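Local structure of foldase protein PrsA (Bacillus subtilis, 4WO7) at residues 107-112 with 210-215; 122-127 with 176-181; 144-149 with 202-207. The protein helps secreted proteins fold outside the membrane after translocation and has peptidyl-prolyl cis-trans isomerase activity, which is not essential for its function in vivo. All coordinates share one frame; numbering follows the deposited sequence.

Contact 1 (107-112 with 210-215); sequences ADIKEY and GKYDDM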
ATOM      1  N   ALA A 107     -25.059  -0.059  21.617  1.00109.86           N
ATOM      2  CA  ALA A 107     -24.432  -1.347  21.396  1.00113.18           C
ATOM      3  C   ALA A 107     -22.961  -1.117  21.109  1.00111.16           C
ATOM      4  O   ALA A 107     -22.107  -1.833  21.618  1.00113.20           O
ATOM      5  CB  ALA A 107     -25.092  -2.091  20.243  1.00115.08           C
ATOM      6  N   ASP A 108     -22.668  -0.095  20.312  1.00122.38           N
ATOM      7  CA  ASP A 108     -21.288   0.258  20.009  1.00121.67           C
ATOM      8  C   ASP A 108     -20.537   0.706  21.269  1.00106.21           C
ATOM      9  O   ASP A 108     -19.338   0.457  21.399  1.00102.20           O
ATOM     10  CB  ASP A 108     -21.232   1.353  18.942  1.00118.87           C
ATOM     11  CG  ASP A 108     -21.831   0.909  17.616  1.00128.98           C
ATOM     12  OD1 ASP A 108     -21.860  -0.312  17.354  1.00138.15           O
ATOM     13  OD2 ASP A 108     -22.281   1.780  16.839  1.00125.31           O
ATOM     14  N   ILE A 109     -21.232   1.375  22.190  1.00104.52           N
ATOM     15  CA  ILE A 109     -20.574   1.896  23.389  1.00107.01           C
ATOM     16  C   ILE A 109     -20.314   0.795  24.403  1.00113.41           C
ATOM     17  O   ILE A 109     -19.226   0.715  24.975  1.00114.32           O
ATOM     18  CB  ILE A 109     -21.412   2.979  24.108  1.00106.19           C
ATOM     19  CG1 ILE A 109     -21.816   4.103  23.158  1.00103.49           C
ATOM     20  CG2 ILE A 109     -20.636   3.547  25.299  1.00102.19           C
ATOM     21  CD1 ILE A 109     -22.909   4.990  23.723  1.00101.40           C
ATOM     22  N   LYS A 110     -21.312  -0.054  24.624  1.00118.34           N
ATOM     23  CA  LYS A 110     -21.166  -1.144  25.577  1.00117.45           C
ATOM     24  C   LYS A 110     -20.169  -2.133  25.001  1.00120.90           C
ATOM     25  O   LYS A 110     -19.417  -2.772  25.731  1.00118.25           O
ATOM     26  CB  LYS A 110     -22.506  -1.822  25.872  1.00123.82           C
ATOM     27  CG  LYS A 110     -22.514  -2.597  27.192  1.00137.35           C
ATOM     28  CD  LYS A 110     -23.908  -3.082  27.568  1.00152.86           C
ATOM     29  CE  LYS A 110     -24.140  -4.525  27.142  1.00161.36           C
ATOM     30  NZ  LYS A 110     -23.522  -5.506  28.082  1.00167.96           N
ATOM     31  N   GLU A 111     -20.168  -2.231  23.675  1.00110.13           N
ATOM     32  CA  GLU A 111     -19.216  -3.060  22.947  1.00112.13           C
ATOM     33  C   GLU A 111     -17.793  -2.552  23.092  1.00106.19           C
ATOM     34  O   GLU A 111     -16.846  -3.330  23.039  1.00109.81           O
ATOM     35  CB  GLU A 111     -19.566  -3.091  21.465  1.00116.40           C
ATOM     36  CG  GLU A 111     -18.566  -3.837  20.610  1.00126.74           C
ATOM     37  CD  GLU A 111     -18.977  -3.882  19.155  1.00136.57           C
ATOM     38  OE1 GLU A 111     -18.229  -4.470  18.346  1.00138.81           O
ATOM     39  OE2 GLU A 111     -20.046  -3.329  18.818  1.00139.38           O
ATOM     40  N   TYR A 112     -17.640  -1.236  23.181  1.00113.01           N
ATOM     41  CA  TYR A 112     -16.326  -0.641  23.385  1.00 90.02           C
ATOM     42  C   TYR A 112     -15.903  -0.796  24.847  1.00 89.99           C
ATOM     43  O   TYR A 112     -14.730  -1.040  25.143  1.00 80.89           O
ATOM     44  CB  TYR A 112     -16.318   0.830  22.977  1.00 87.08           C
ATOM     45  CG  TYR A 112     -14.942   1.462  23.035  1.00 89.93           C
ATOM     46  CD1 TYR A 112     -14.039   1.301  21.992  1.00 86.63           C
ATOM     47  CD2 TYR A 112     -14.538   2.199  24.138  1.00 93.09           C
ATOM     48  CE1 TYR A 112     -12.776   1.867  22.043  1.00 90.25           C
ATOM     49  CE2 TYR A 112     -13.275   2.766  24.198  1.00 93.34           C
ATOM     50  CZ  TYR A 112     -12.400   2.599  23.148  1.00 94.41           C
ATOM     51  OH  TYR A 112     -11.146   3.166  23.211  1.00 99.47           O
ATOM     52  N   GLY A 210     -12.886   1.368  35.417  1.00114.07           N
ATOM     53  CA  GLY A 210     -14.136   0.797  35.906  1.00121.01           C
ATOM     54  C   GLY A 210     -15.447   0.846  35.111  1.00119.97           C
ATOM     55  O   GLY A 210     -15.613   0.169  34.096  1.00122.97           O
ATOM     56  N   LYS A 211     -16.391   1.632  35.618  1.00119.69           N
ATOM     57  CA  LYS A 211     -17.823   1.410  35.379  1.00115.58           C
ATOM     58  C   LYS A 211     -18.509   2.003  34.134  1.00111.77           C
ATOM     59  O   LYS A 211     -18.235   3.128  33.742  1.00113.87           O
ATOM     60  CB  LYS A 211     -18.556   1.917  36.619  1.00116.79           C
ATOM     61  CG  LYS A 211     -19.364   0.857  37.320  1.00125.11           C
ATOM     62  CD  LYS A 211     -19.934   1.370  38.625  1.00131.52           C
ATOM     63  CE  LYS A 211     -19.536   0.472  39.784  1.00140.67           C
ATOM     64  NZ  LYS A 211     -20.232   0.855  41.038  1.00151.27           N
ATOM     65  N   TYR A 212     -19.441   1.243  33.555  1.00113.28           N
ATOM     66  CA  TYR A 212     -20.286   1.720  32.454  1.00117.72           C
ATOM     67  C   TYR A 212     -21.347   2.609  33.098  1.00133.69           C
ATOM     68  O   TYR A 212     -21.525   2.551  34.314  1.00146.02           O
ATOM     69  CB  TYR A 212     -20.913   0.549  31.683  1.00111.06           C
ATOM     70  CG  TYR A 212     -21.680   0.914  30.424  1.00108.63           C
ATOM     71  CD1 TYR A 212     -23.036   1.224  30.459  1.00106.45           C
ATOM     72  CD2 TYR A 212     -21.040   0.914  29.189  1.00107.45           C
ATOM     73  CE1 TYR A 212     -23.723   1.544  29.294  1.00106.62           C
ATOM     74  CE2 TYR A 212     -21.712   1.229  28.030  1.00101.85           C
ATOM     75  CZ  TYR A 212     -23.052   1.542  28.084  1.00105.43           C
ATOM     76  OH  TYR A 212     -23.713   1.852  26.917  1.00109.62           O
ATOM     77  N   ASP A 213     -22.048   3.412  32.301  1.00139.01           N
ATOM     78  CA  ASP A 213     -23.063   4.352  32.796  1.00140.13           C
ATOM     79  C   ASP A 213     -22.380   5.577  33.417  1.00136.15           C
ATOM     80  O   ASP A 213     -22.783   6.715  33.172  1.00132.54           O
ATOM     81  CB  ASP A 213     -23.997   3.679  33.816  1.00151.87           C
ATOM     82  CG  ASP A 213     -25.427   4.187  33.733  1.00159.35           C
ATOM     83  OD1 ASP A 213     -25.635   5.329  33.272  1.00160.23           O
ATOM     84  OD2 ASP A 213     -26.347   3.442  34.136  1.00165.19           O
ATOM     85  N   ASP A 214     -21.353   5.338  34.227  1.00127.13           N
ATOM     86  CA  ASP A 214     -20.506   6.409  34.743  1.00123.20           C
ATOM     87  C   ASP A 214     -19.634   6.912  33.601  1.00116.49           C
ATOM     88  O   ASP A 214     -19.423   8.111  33.419  1.00119.08           O
ATOM     89  CB  ASP A 214     -19.622   5.915  35.892  1.00122.73           C
ATOM     90  CG  ASP A 214     -20.138   6.330  37.252  1.00128.62           C
ATOM     91  OD1 ASP A 214     -21.372   6.349  37.452  1.00132.75           O
ATOM     92  OD2 ASP A 214     -19.300   6.636  38.125  1.00131.25           O
HETATM   93  N   MSE A 215     -19.149   5.946  32.833  1.00114.98           N
HETATM   94  CA  MSE A 215     -18.126   6.147  31.818  1.00105.19           C
HETATM   95  C   MSE A 215     -18.708   6.289  30.421  1.00105.98           C
HETATM   96  O   MSE A 215     -17.988   6.537  29.454  1.00 99.80           O
HETATM   97  CB  MSE A 215     -17.183   4.964  31.851  1.00107.92           C
HETATM   98  CG  MSE A 215     -15.899   5.124  31.129  1.00109.59           C
HETATM   99 SE   MSE A 215     -14.877   3.627  31.751  0.92110.62          SE
HETATM  100  CE  MSE A 215     -13.247   3.873  30.730  1.00 88.20           C
TER

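Contact 2 (122-127 with 176-181); sequences ASHILV and ETFSKA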
ATOM      1  N   ALA A 122      -2.499   5.372  29.542  1.00 83.05           N
ATOM      2  CA  ALA A 122      -1.274   5.991  30.059  1.00 82.30           C
ATOM      3  C   ALA A 122      -0.545   6.868  29.036  1.00 82.47           C
ATOM      4  O   ALA A 122      -0.667   6.675  27.826  1.00 84.95           O
ATOM      5  CB  ALA A 122      -0.334   4.915  30.565  1.00 82.44           C
ATOM      6  N   SER A 123       0.204   7.842  29.545  1.00 77.12           N
ATOM      7  CA  SER A 123       1.114   8.645  28.733  1.00 76.19           C
ATOM      8  C   SER A 123       2.559   8.313  29.075  1.00 83.89           C
ATOM      9  O   SER A 123       2.839   7.832  30.173  1.00 82.70           O
ATOM     10  CB  SER A 123       0.870  10.136  28.950  1.00 78.22           C
ATOM     11  OG  SER A 123      -0.474  10.480  28.696  1.00 81.86           O
ATOM     12  N   HIS A 124       3.473   8.554  28.135  1.00 90.43           N
ATOM     13  CA  HIS A 124       4.898   8.379  28.410  1.00 93.85           C
ATOM     14  C   HIS A 124       5.781   9.411  27.714  1.00 88.32           C
ATOM     15  O   HIS A 124       5.385  10.044  26.731  1.00 87.86           O
ATOM     16  CB  HIS A 124       5.365   6.979  28.017  1.00 98.79           C
ATOM     17  CG  HIS A 124       5.771   6.856  26.581  1.00 98.36           C
ATOM     18  ND1 HIS A 124       4.971   7.263  25.539  1.00 94.01           N
ATOM     19  CD2 HIS A 124       6.903   6.363  26.019  1.00 97.18           C
ATOM     20  CE1 HIS A 124       5.588   7.026  24.393  1.00 94.98           C
ATOM     21  NE2 HIS A 124       6.760   6.483  24.658  1.00 94.44           N
ATOM     22  N   ILE A 125       6.981   9.572  28.263  1.00 88.51           N
ATOM     23  CA  ILE A 125       8.022  10.419  27.692  1.00 85.58           C
ATOM     24  C   ILE A 125       9.264   9.586  27.417  1.00 93.63           C
ATOM     25  O   ILE A 125       9.888   9.059  28.338  1.00 91.78           O
ATOM     26  CB  ILE A 125       8.356  11.588  28.623  1.00 84.36           C
ATOM     27  CG1 ILE A 125       7.096  12.433  28.825  1.00 81.86           C
ATOM     28  CG2 ILE A 125       9.468  12.449  28.022  1.00 86.63           C
ATOM     29  CD1 ILE A 125       7.251  13.607  29.766  1.00 73.32           C
ATOM     30  N   LEU A 126       9.620   9.478  26.142  1.00 99.05           N
ATOM     31  CA  LEU A 126      10.748   8.654  25.726  1.00100.55           C
ATOM     32  C   LEU A 126      12.011   9.481  25.472  1.00 96.66           C
ATOM     33  O   LEU A 126      11.993  10.431  24.691  1.00 92.40           O
ATOM     34  CB  LEU A 126      10.367   7.879  24.464  1.00103.06           C
ATOM     35  CG  LEU A 126      11.460   6.997  23.868  1.00107.32           C
ATOM     36  CD1 LEU A 126      11.880   5.931  24.871  1.00109.64           C
ATOM     37  CD2 LEU A 126      10.975   6.374  22.572  1.00109.22           C
ATOM     38  N   VAL A 127      13.105   9.105  26.131  1.00100.60           N
ATOM     39  CA  VAL A 127      14.383   9.802  25.971  1.00106.95           C
ATOM     40  C   VAL A 127      15.557   8.819  25.910  1.00122.80           C
ATOM     41  O   VAL A 127      15.381   7.623  26.142  1.00126.85           O
ATOM     42  CB  VAL A 127      14.631  10.796  27.115  1.00101.66           C
ATOM     43  CG1 VAL A 127      13.559  11.887  27.107  1.00 97.36           C
ATOM     44  CG2 VAL A 127      14.626  10.077  28.449  1.00 99.19           C
ATOM     45  N   GLU A 176       6.892  -5.783  27.405  1.00182.40           N
ATOM     46  CA  GLU A 176       6.586  -6.304  28.737  1.00174.93           C
ATOM     47  C   GLU A 176       7.284  -5.515  29.834  1.00167.17           C
ATOM     48  O   GLU A 176       6.815  -5.484  30.967  1.00160.41           O
ATOM     49  CB  GLU A 176       6.976  -7.772  28.879  1.00174.67           C
ATOM     50  CG  GLU A 176       6.011  -8.743  28.245  1.00178.05           C
ATOM     51  CD  GLU A 176       6.381 -10.182  28.538  1.00182.55           C
ATOM     52  OE1 GLU A 176       6.870 -10.451  29.659  1.00185.70           O
ATOM     53  OE2 GLU A 176       6.305 -11.017  27.613  1.00182.44           O
ATOM     54  N   THR A 177       8.404  -4.880  29.504  1.00148.29           N
ATOM     55  CA  THR A 177       9.116  -4.083  30.493  1.00140.99           C
ATOM     56  C   THR A 177       8.330  -2.821  30.812  1.00130.71           C
ATOM     57  O   THR A 177       8.261  -2.395  31.965  1.00135.08           O
ATOM     58  CB  THR A 177      10.528  -3.668  30.012  1.00136.55           C
ATOM     59  OG1 THR A 177      11.211  -4.791  29.444  1.00140.48           O
ATOM     60  CG2 THR A 177      11.339  -3.113  31.172  1.00133.62           C
ATOM     61  N   PHE A 178       7.734  -2.233  29.781  1.00128.04           N
ATOM     62  CA  PHE A 178       6.973  -1.003  29.935  1.00114.80           C
ATOM     63  C   PHE A 178       5.610  -1.213  30.582  1.00118.07           C
ATOM     64  O   PHE A 178       5.264  -0.534  31.546  1.00121.48           O
ATOM     65  CB  PHE A 178       6.772  -0.338  28.576  1.00107.55           C
ATOM     66  CG  PHE A 178       5.905   0.874  28.632  1.00109.05           C
ATOM     67  CD1 PHE A 178       6.454   2.114  28.896  1.00109.68           C
ATOM     68  CD2 PHE A 178       4.535   0.774  28.463  1.00113.76           C
ATOM     69  CE1 PHE A 178       5.661   3.238  28.958  1.00108.30           C
ATOM     70  CE2 PHE A 178       3.733   1.894  28.531  1.00112.35           C
ATOM     71  CZ  PHE A 178       4.298   3.129  28.784  1.00107.94           C
ATOM     72  N   SER A 179       4.848  -2.165  30.055  1.00118.15           N
ATOM     73  CA  SER A 179       3.472  -2.381  30.499  1.00117.79           C
ATOM     74  C   SER A 179       3.386  -2.913  31.925  1.00120.52           C
ATOM     75  O   SER A 179       2.478  -2.555  32.675  1.00118.62           O
ATOM     76  CB  SER A 179       2.760  -3.338  29.539  1.00118.99           C
ATOM     77  OG  SER A 179       3.432  -4.582  29.459  1.00125.48           O
ATOM     78  N   LYS A 180       4.344  -3.748  32.304  1.00124.02           N
ATOM     79  CA  LYS A 180       4.406  -4.273  33.660  1.00125.63           C
ATOM     80  C   LYS A 180       4.576  -3.101  34.615  1.00122.40           C
ATOM     81  O   LYS A 180       3.892  -3.004  35.634  1.00129.78           O
ATOM     82  CB  LYS A 180       5.566  -5.256  33.788  1.00128.16           C
ATOM     83  CG  LYS A 180       5.252  -6.629  33.224  1.00135.41           C
ATOM     84  CD  LYS A 180       6.425  -7.580  33.366  1.00141.40           C
ATOM     85  CE  LYS A 180       6.058  -8.975  32.900  1.00146.58           C
ATOM     86  NZ  LYS A 180       7.209  -9.907  33.015  1.00152.12           N
ATOM     87  N   ALA A 181       5.493  -2.207  34.260  1.00119.73           N
ATOM     88  CA  ALA A 181       5.758  -1.003  35.038  1.00109.85           C
ATOM     89  C   ALA A 181       4.568  -0.051  35.041  1.00102.87           C
ATOM     90  O   ALA A 181       4.296   0.610  36.043  1.00101.53           O
ATOM     91  CB  ALA A 181       6.984  -0.294  34.491  1.00107.98           C
TER

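Contact 3 (144-149 with 202-207); sequences EKFEDL and IIKKTE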
ATOM      1  N   GLU A 144       6.299  21.851  35.977  1.00 82.89           N
ATOM      2  CA  GLU A 144       6.031  21.827  34.543  1.00 80.40           C
ATOM      3  C   GLU A 144       5.046  20.697  34.225  1.00 81.63           C
ATOM      4  O   GLU A 144       5.055  19.660  34.890  1.00 82.39           O
ATOM      5  CB  GLU A 144       7.332  21.662  33.760  1.00 83.99           C
ATOM      6  CG  GLU A 144       8.231  22.896  33.792  1.00 87.85           C
ATOM      7  CD  GLU A 144       9.146  22.988  32.584  1.00 94.95           C
ATOM      8  OE1 GLU A 144       8.654  22.842  31.442  1.00 92.40           O
ATOM      9  OE2 GLU A 144      10.357  23.220  32.778  1.00 99.19           O
ATOM     10  N   LYS A 145       4.198  20.898  33.221  1.00 74.18           N
ATOM     11  CA  LYS A 145       3.154  19.925  32.893  1.00 72.54           C
ATOM     12  C   LYS A 145       3.707  18.789  32.023  1.00 70.16           C
ATOM     13  O   LYS A 145       4.604  19.003  31.205  1.00 72.37           O
ATOM     14  CB  LYS A 145       1.962  20.591  32.192  1.00 77.75           C
ATOM     15  CG  LYS A 145       1.307  21.740  32.978  1.00 83.57           C
ATOM     16  CD  LYS A 145      -0.201  21.809  32.726  1.00 92.14           C
ATOM     17  CE  LYS A 145      -0.837  23.115  33.185  1.00105.00           C
ATOM     18  NZ  LYS A 145      -0.684  24.180  32.155  1.00110.26           N
ATOM     19  N   PHE A 146       3.164  17.587  32.213  1.00 70.70           N
ATOM     20  CA  PHE A 146       3.626  16.375  31.528  1.00 67.70           C
ATOM     21  C   PHE A 146       3.492  16.483  30.012  1.00 67.23           C
ATOM     22  O   PHE A 146       4.397  16.094  29.275  1.00 74.48           O
ATOM     23  CB  PHE A 146       2.827  15.170  32.031  1.00 69.76           C
ATOM     24  CG  PHE A 146       3.430  13.833  31.684  1.00 67.49           C
ATOM     25  CD1 PHE A 146       3.136  13.204  30.487  1.00 66.17           C
ATOM     26  CD2 PHE A 146       4.267  13.191  32.578  1.00 71.90           C
ATOM     27  CE1 PHE A 146       3.684  11.970  30.186  1.00 65.78           C
ATOM     28  CE2 PHE A 146       4.814  11.959  32.281  1.00 81.53           C
ATOM     29  CZ  PHE A 146       4.522  11.348  31.086  1.00 68.33           C
ATOM     30  N   GLU A 147       2.359  17.005  29.556  1.00 76.47           N
ATOM     31  CA  GLU A 147       2.073  17.109  28.127  1.00 74.49           C
ATOM     32  C   GLU A 147       3.072  18.044  27.455  1.00 72.77           C
ATOM     33  O   GLU A 147       3.552  17.772  26.353  1.00 77.98           O
ATOM     34  CB  GLU A 147       0.647  17.622  27.872  1.00 77.33           C
ATOM     35  CG  GLU A 147      -0.454  16.986  28.710  1.00 84.40           C
ATOM     36  CD  GLU A 147      -0.518  17.555  30.119  1.00 96.55           C
ATOM     37  OE1 GLU A 147      -0.035  16.878  31.051  1.00101.98           O
ATOM     38  OE2 GLU A 147      -1.036  18.681  30.292  1.00 97.94           O
ATOM     39  N   ASP A 148       3.379  19.145  28.132  1.00 71.51           N
ATOM     40  CA  ASP A 148       4.315  20.131  27.619  1.00 72.29           C
ATOM     41  C   ASP A 148       5.710  19.533  27.485  1.00 72.48           C
ATOM     42  O   ASP A 148       6.393  19.732  26.478  1.00 78.90           O
ATOM     43  CB  ASP A 148       4.354  21.354  28.534  1.00 78.93           C
ATOM     44  CG  ASP A 148       3.005  22.038  28.657  1.00 88.64           C
ATOM     45  OD1 ASP A 148       2.058  21.613  27.963  1.00 92.97           O
ATOM     46  OD2 ASP A 148       2.893  23.000  29.445  1.00 92.15           O
ATOM     47  N   LEU A 149       6.122  18.787  28.502  1.00 72.63           N
ATOM     48  CA  LEU A 149       7.450  18.186  28.520  1.00 75.32           C
ATOM     49  C   LEU A 149       7.608  17.073  27.503  1.00 81.77           C
ATOM     50  O   LEU A 149       8.686  16.891  26.936  1.00 91.05           O
ATOM     51  CB  LEU A 149       7.750  17.631  29.908  1.00 80.65           C
ATOM     52  CG  LEU A 149       8.015  18.677  30.983  1.00 84.02           C
ATOM     53  CD1 LEU A 149       7.904  18.067  32.366  1.00 86.75           C
ATOM     54  CD2 LEU A 149       9.401  19.254  30.767  1.00 80.52           C
ATOM     55  N   ILE A 202       9.268   7.918  31.220  1.00 95.81           N
ATOM     56  CA  ILE A 202       8.508   8.420  32.350  1.00 93.43           C
ATOM     57  C   ILE A 202       7.046   8.164  32.032  1.00 89.58           C
ATOM     58  O   ILE A 202       6.496   8.754  31.107  1.00 88.62           O
ATOM     59  CB  ILE A 202       8.749   9.913  32.620  1.00100.26           C
ATOM     60  CG1 ILE A 202      10.166  10.127  33.154  1.00111.06           C
ATOM     61  CG2 ILE A 202       7.761  10.433  33.663  1.00 97.19           C
ATOM     62  CD1 ILE A 202      10.636  11.559  33.081  1.00116.18           C
ATOM     63  N   ILE A 203       6.421   7.293  32.816  1.00 85.12           N
ATOM     64  CA  ILE A 203       5.051   6.874  32.554  1.00 86.15           C
ATOM     65  C   ILE A 203       4.086   7.520  33.526  1.00 86.90           C
ATOM     66  O   ILE A 203       4.366   7.613  34.718  1.00 86.78           O
ATOM     67  CB  ILE A 203       4.858   5.350  32.665  1.00 92.01           C
ATOM     68  CG1 ILE A 203       6.011   4.600  31.996  1.00 92.80           C
ATOM     69  CG2 ILE A 203       3.525   4.959  32.027  1.00 94.93           C
ATOM     70  CD1 ILE A 203       5.941   3.099  32.175  1.00 93.46           C
ATOM     71  N   LYS A 204       2.956   7.980  32.996  1.00 87.84           N
ATOM     72  CA  LYS A 204       1.883   8.498  33.828  1.00 87.56           C
ATOM     73  C   LYS A 204       0.617   7.713  33.529  1.00 85.26           C
ATOM     74  O   LYS A 204       0.056   7.802  32.439  1.00 83.81           O
ATOM     75  CB  LYS A 204       1.640   9.984  33.571  1.00 84.89           C
ATOM     76  CG  LYS A 204       0.544  10.585  34.445  1.00 90.56           C
ATOM     77  CD  LYS A 204       0.382  12.077  34.205  1.00 96.70           C
ATOM     78  CE  LYS A 204      -0.956  12.587  34.724  1.00112.71           C
ATOM     79  NZ  LYS A 204      -1.329  13.911  34.147  1.00121.22           N
ATOM     80  N   LYS A 205       0.169   6.943  34.509  1.00 88.99           N
ATOM     81  CA  LYS A 205      -1.073   6.201  34.385  1.00 92.72           C
ATOM     82  C   LYS A 205      -2.231   7.181  34.478  1.00 95.74           C
ATOM     83  O   LYS A 205      -2.374   7.857  35.495  1.00 91.88           O
ATOM     84  CB  LYS A 205      -1.158   5.134  35.477  1.00 99.28           C
ATOM     85  CG  LYS A 205      -2.314   4.171  35.319  1.00104.21           C
ATOM     86  CD  LYS A 205      -2.228   3.045  36.335  1.00113.83           C
ATOM     87  CE  LYS A 205      -3.572   2.405  36.628  1.00118.94           C
ATOM     88  NZ  LYS A 205      -3.371   1.257  37.555  1.00122.93           N
ATOM     89  N   THR A 206      -3.062   7.264  33.440  1.00 92.95           N
ATOM     90  CA  THR A 206      -4.052   8.333  33.392  1.00100.41           C
ATOM     91  C   THR A 206      -5.347   7.964  34.081  1.00101.96           C
ATOM     92  O   THR A 206      -5.913   8.768  34.819  1.00105.51           O
ATOM     93  CB  THR A 206      -4.433   8.704  31.951  1.00107.51           C
ATOM     94  OG1 THR A 206      -4.907   7.538  31.277  1.00119.91           O
ATOM     95  CG2 THR A 206      -3.258   9.271  31.196  1.00108.59           C
ATOM     96  N   GLU A 207      -5.794   6.733  33.889  1.00118.05           N
ATOM     97  CA  GLU A 207      -7.075   6.342  34.444  1.00119.42           C
ATOM     98  C   GLU A 207      -7.226   4.837  34.504  1.00130.34           C
ATOM     99  O   GLU A 207      -6.704   4.110  33.651  1.00110.90           O
ATOM    100  CB  GLU A 207      -8.228   6.974  33.646  1.00111.33           C
ATOM    101  CG  GLU A 207      -8.311   6.642  32.148  1.00106.82           C
ATOM    102  CD  GLU A 207      -9.674   6.997  31.549  1.00110.36           C
ATOM    103  OE1 GLU A 207     -10.691   6.914  32.273  1.00111.76           O
ATOM    104  OE2 GLU A 207      -9.731   7.368  30.353  1.00109.84           O
TER

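Contact 1 (107-112 with 210-215)
Y212 carries its CG anti to the backbone N (chi1 -173°), and this sends the phenol ring out of the loop 210-215 and against helix 106-113, where I109 and K110 receive it. The first torsion of K110 is of the same kind (chi1 -159°): CG swings over one face of the ring, 4.0 Å above its plane and displaced toward the rim, before the chain bends at chi3 and chi4 and carries the ammonium group away. The ring lies close to the helix backbone as well, for Y212 CE2 comes within 3.5 Å of K110 CA and 3.8 Å of K110 CB. I109 approaches at about a right angle to the tyrosine; its CG2 lies 3.7 Å from Y212 CE2, oblique to the ring, while the carbonyl carbon of I109 meets the ring edge in its plane. No hydrogen bond joins the two segments, and the 153 Å² they bury is apolar packing in character. The polar end of Y212 is held from elsewhere: OH is hydrogen-bonded to NZ of K216, just beyond the loop, and the ring meets W113 edge-to-face. A serine in place of Y212 would probably leave I109 without the ring packed against it, K216 NZ without its phenol partner and W113 without its aromatic mate. I109 also rests on L219 and K220 of helix 216-228, and D108 makes a salt bridge to K227 of that helix. The contact is apolar packing where the chain enters and leaves the sheet of the parvulin-type domain: helix 106-113 precedes strand 119-127, the loop after strand 200-207 leads to helix 216-228, and Y212 joins the two.

Contact 2 (122-127 with 176-181)
This contact joins the sheet of a parvulin-type domain to the helix 176-183 packed on it: H124, in the middle of strand 119-127, meets F178, in the first turn of the helix. H124 and H201 probably correspond to the paired histidines known from parvulins, and F178 probably stands where relatives such as Pin1 have a phenylalanine lining the prolyl pocket, so the contact probably belongs to the corresponding pocket of PrsA. Within it the touching atoms are few. H124 CB sits 3.9 Å from F178 CE1 and 4.1 Å from F178 CZ, so the far rim of the phenyl ring reaches the root of the imidazole side chain. The two rings meet obliquely, with centroids 5.9 Å apart and planes at 82°. F178 has CG anti to the backbone N (chi1 175°), which carries the ring off the helix toward the sheet. In H124 the imidazole takes the crowded position between backbone N and carbonyl carbon (chi1 87°), leaving CB as the part that faces F178. H201 of the adjoining strand meets both rings, and L165 of strand 164-169 also touches both side chains. Near the start of the helix, S179 OG is hydrogen-bonded to the backbone oxygens of both D175 and K170, between which its single proton must be shared. Only 95 Å² is buried between the segments, yet both touching residues are buried in the protein. F178 meets H124 through carbon alone in this contact, with no hydrogen bond across it and neither imidazole nitrogen engaged by the phenyl ring, which is consistent with an apolar wall beside a polar histidine pair.

Contact 3 (144-149 with 202-207)
F146 lies against strand 200-207 with K204 over one face of its ring and I202 at its rim. The torsion about CA and CB puts CG of F146 anti to the backbone N (chi1 -165°), which drives the phenyl from the first turn of helix 146-153 toward the sheet. K204 CB stands 4.1 Å from the centroid of the F146 ring and 18° off its normal, a CH-pi contact made by the base of the lysine rather than its charged end. I202 works from another direction: its carbonyl O lies in the ring plane at the edge, near F146 CZ, and its methyl CG2 comes to 3.6 Å from F146 CE2. The F146 side chain runs past those of I202 and K204 in the opposite direction, so the contact is made alongside and not end to end. Beyond CG the K204 chain is extended and carries its ammonium group toward E147; K204 NZ and E147 OE1 stay 4.5 Å apart, beyond a salt bridge, though the opposite charges probably attract weakly at the margin of the packing. The same I202 O accepts the backbone bond from I125 N, so the atom at the ring edge is already part of the sheet's hydrogen bonding. F146 thus ties helix 146-153 to two neighbouring antiparallel strands, since it also touches S123 and I125 of strand 119-127, while I202 also touches V136 and E137 of helix 130-142.

Contacts 2 and 3 share the antiparallel sheet of the parvulin-type domain: strands 119-127 and 200-207 are neighbours, and S123 O and K204 N are probably hydrogen-bonded across them. Their helices pack against different residues of that sheet, with I203 bearing on F178 while I202 and K204 meet F146. Contact 2 is buried and sets a histidine, through its CB, against a phenyl rim; contact 3 is partly buried and shades from apolar packing into a loose charge pair at its margin. Contact 1, its centre about 26 Å from that of contact 2 and about 25 Å from that of contact 3, lies nearer the surface, joins a helix to a loop, and closes the chain segment in which both others are nested.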